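Local coordinates for antigen MTB48 (Mycobacterium smegmatis, PDB 4WJ2), which is the ESX-1 type VII secretion protein EspB, here its N-terminal PE and PPE part, and is probably involved in DNA conjugation, at least in recipient strains, at residues Val108-Ser113 against Gly286-Val291. Sequence-based numbering, arbitrary orientation.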
ATOM      1  N   VAL A 108     -14.771 -22.181 -30.146  1.00 54.42           N
ATOM      2  CA  VAL A 108     -13.472 -21.602 -30.469  1.00 55.30           C
ATOM      3  C   VAL A 108     -12.697 -21.233 -29.205  1.00 54.00           C
ATOM      4  O   VAL A 108     -13.275 -20.715 -28.240  1.00 51.97           O
ATOM      5  CB  VAL A 108     -13.634 -20.343 -31.381  1.00 61.30           C
ATOM      6  CG1 VAL A 108     -12.312 -19.660 -31.622  1.00 56.49           C
ATOM      7  CG2 VAL A 108     -14.271 -20.722 -32.706  1.00 57.29           C
ATOM      8  N   VAL A 109     -11.384 -21.485 -29.215  1.00 55.32           N
ATOM      9  CA  VAL A 109     -10.539 -21.184 -28.058  1.00 58.99           C
ATOM     10  C   VAL A 109      -9.898 -19.799 -28.133  1.00 62.87           C
ATOM     11  O   VAL A 109      -9.093 -19.528 -29.032  1.00 66.23           O
ATOM     12  CB  VAL A 109      -9.435 -22.223 -27.883  1.00 56.27           C
ATOM     13  CG1 VAL A 109      -8.682 -21.955 -26.601  1.00 55.45           C
ATOM     14  CG2 VAL A 109     -10.037 -23.617 -27.858  1.00 56.87           C
ATOM     15  N   PRO A 110     -10.268 -18.916 -27.184  1.00 59.45           N
ATOM     16  CA  PRO A 110      -9.739 -17.557 -27.098  1.00 55.94           C
ATOM     17  C   PRO A 110      -8.223 -17.544 -27.084  1.00 66.64           C
ATOM     18  O   PRO A 110      -7.591 -18.236 -26.285  1.00 56.72           O
ATOM     19  CB  PRO A 110     -10.309 -17.042 -25.776  1.00 48.91           C
ATOM     20  CG  PRO A 110     -11.559 -17.749 -25.638  1.00 48.10           C
ATOM     21  CD  PRO A 110     -11.308 -19.145 -26.171  1.00 49.96           C
ATOM     22  N   ASP A 111      -7.660 -16.755 -27.992  1.00 76.92           N
ATOM     23  CA  ASP A 111      -6.223 -16.660 -28.180  1.00 69.15           C
ATOM     24  C   ASP A 111      -5.597 -15.884 -27.047  1.00 56.59           C
ATOM     25  O   ASP A 111      -5.774 -14.675 -26.963  1.00 53.94           O
ATOM     26  CB  ASP A 111      -5.916 -15.983 -29.517  1.00 74.36           C
ATOM     27  CG  ASP A 111      -4.626 -16.475 -30.137  1.00 79.94           C
ATOM     28  OD1 ASP A 111      -3.641 -16.684 -29.392  1.00 72.10           O
ATOM     29  OD2 ASP A 111      -4.606 -16.665 -31.374  1.00 85.25           O
ATOM     30  N   MET A 112      -4.865 -16.566 -26.175  1.00 58.14           N
ATOM     31  CA  MET A 112      -4.225 -15.870 -25.069  1.00 69.95           C
ATOM     32  C   MET A 112      -2.701 -15.878 -25.196  1.00 70.39           C
ATOM     33  O   MET A 112      -1.984 -15.360 -24.334  1.00 57.17           O
ATOM     34  CB  MET A 112      -4.666 -16.476 -23.741  1.00 76.84           C
ATOM     35  CG  MET A 112      -6.145 -16.233 -23.422  1.00 78.68           C
ATOM     36  SD  MET A 112      -6.538 -16.627 -21.708  1.00 84.52           S
ATOM     37  CE  MET A 112      -5.189 -17.759 -21.322  1.00 71.96           C
ATOM     38  N   SER A 113      -2.223 -16.424 -26.311  1.00 82.31           N
ATOM     39  CA  SER A 113      -0.789 -16.541 -26.591  1.00 90.40           C
ATOM     40  C   SER A 113      -0.035 -15.209 -26.641  1.00 92.09           C
ATOM     41  O   SER A 113       1.183 -15.193 -26.845  1.00 95.53           O
ATOM     42  CB  SER A 113      -0.578 -17.278 -27.917  1.00 89.24           C
ATOM     43  OG  SER A 113      -1.416 -16.756 -28.935  1.00 83.62           O
ATOM     44  N   GLY A 286      -5.371 -17.100 -15.597  1.00 58.16           N
ATOM     45  CA  GLY A 286      -5.092 -18.342 -16.297  1.00 56.14           C
ATOM     46  C   GLY A 286      -6.002 -18.630 -17.486  1.00 50.21           C
ATOM     47  O   GLY A 286      -6.747 -17.757 -17.953  1.00 39.44           O
ATOM     48  N   GLY A 287      -5.937 -19.871 -17.970  1.00 47.06           N
ATOM     49  CA  GLY A 287      -6.485 -20.234 -19.267  1.00 41.57           C
ATOM     50  C   GLY A 287      -7.988 -20.224 -19.364  1.00 40.83           C
ATOM     51  O   GLY A 287      -8.656 -20.731 -18.466  1.00 55.07           O
ATOM     52  N   LEU A 288      -8.526 -19.652 -20.444  1.00 39.41           N
ATOM     53  CA  LEU A 288      -9.977 -19.704 -20.710  1.00 43.79           C
ATOM     54  C   LEU A 288     -10.381 -20.905 -21.539  1.00 51.63           C
ATOM     55  O   LEU A 288      -9.616 -21.366 -22.405  1.00 43.37           O
ATOM     56  CB  LEU A 288     -10.464 -18.472 -21.450  1.00 38.01           C
ATOM     57  CG  LEU A 288     -10.428 -17.123 -20.789  1.00 37.58           C
ATOM     58  CD1 LEU A 288     -10.981 -16.163 -21.791  1.00 38.32           C
ATOM     59  CD2 LEU A 288     -11.266 -17.164 -19.554  1.00 35.94           C
ATOM     60  N   PRO A 289     -11.606 -21.402 -21.302  1.00 49.96           N
ATOM     61  CA  PRO A 289     -12.096 -22.506 -22.135  1.00 40.94           C
ATOM     62  C   PRO A 289     -12.520 -21.999 -23.495  1.00 38.28           C
ATOM     63  O   PRO A 289     -12.294 -20.840 -23.817  1.00 38.60           O
ATOM     64  CB  PRO A 289     -13.287 -23.063 -21.342  1.00 36.54           C
ATOM     65  CG  PRO A 289     -13.731 -21.924 -20.451  1.00 35.40           C
ATOM     66  CD  PRO A 289     -12.505 -21.082 -20.177  1.00 35.77           C
ATOM     67  N   ALA A 290     -13.110 -22.877 -24.290  1.00 38.67           N
ATOM     68  CA  ALA A 290     -13.652 -22.487 -25.570  1.00 39.37           C
ATOM     69  C   ALA A 290     -15.006 -21.786 -25.379  1.00 40.52           C
ATOM     70  O   ALA A 290     -15.714 -22.023 -24.390  1.00 37.09           O
ATOM     71  CB  ALA A 290     -13.779 -23.700 -26.479  1.00 40.37           C
ATOM     72  N   VAL A 291     -15.346 -20.911 -26.321  1.00 40.75           N
ATOM     73  CA  VAL A 291     -16.592 -20.158 -26.278  1.00 39.82           C
ATOM     74  C   VAL A 291     -17.564 -20.632 -27.339  1.00 39.72           C
ATOM     75  O   VAL A 291     -17.149 -21.179 -28.355  1.00 50.24           O
ATOM     76  CB  VAL A 291     -16.342 -18.662 -26.482  1.00 39.80           C
ATOM     77  CG1 VAL A 291     -15.503 -18.090 -25.335  1.00 38.96           C
ATOM     78  CG2 VAL A 291     -15.704 -18.415 -27.841  1.00 41.86           C
TER
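An isolated antiparallel beta bridge pairs Val108 with Val291, joining segments 108-113 and 286-291 of EspB, whose touching parts run in roughly opposite directions, 156° apart end to end. Both backbone bonds of this hydrogen-bonded pair are made. Val108 N donates to Val291 O at 3.1 Å. Val291 N returns a bond to Val108 O at 2.8 Å. Val108 O also receives a CA-H...O contact from Ala290 CA. Beyond the bridge, side chains take over. The Pro110 ring packs on segment 286-291: CD lies 3.1 Å from Pro289 O, CG meets Val291 CG1 at 4.0 Å, and CB touches Leu288 CD1. With CG1 anti to its own carbonyl carbon (chi1 -64°), Val291 offers that methyl to the proline and keeps CG2 beside Val108 O. Farther along, Met112 reaches across, SD 4.0 Å from Leu288 CG, while the bend at its chi3 brings CE within 3.5 Å of Gly287 CA. The bridged ends lie against helix 39-85, where Val108 touches Ile83, and Pro110 and Val291 share Ala79. Leu288, Pro289 and Val291 also contact helix 186-229, so segment 286-291 touches helices of both the PE and PPE regions.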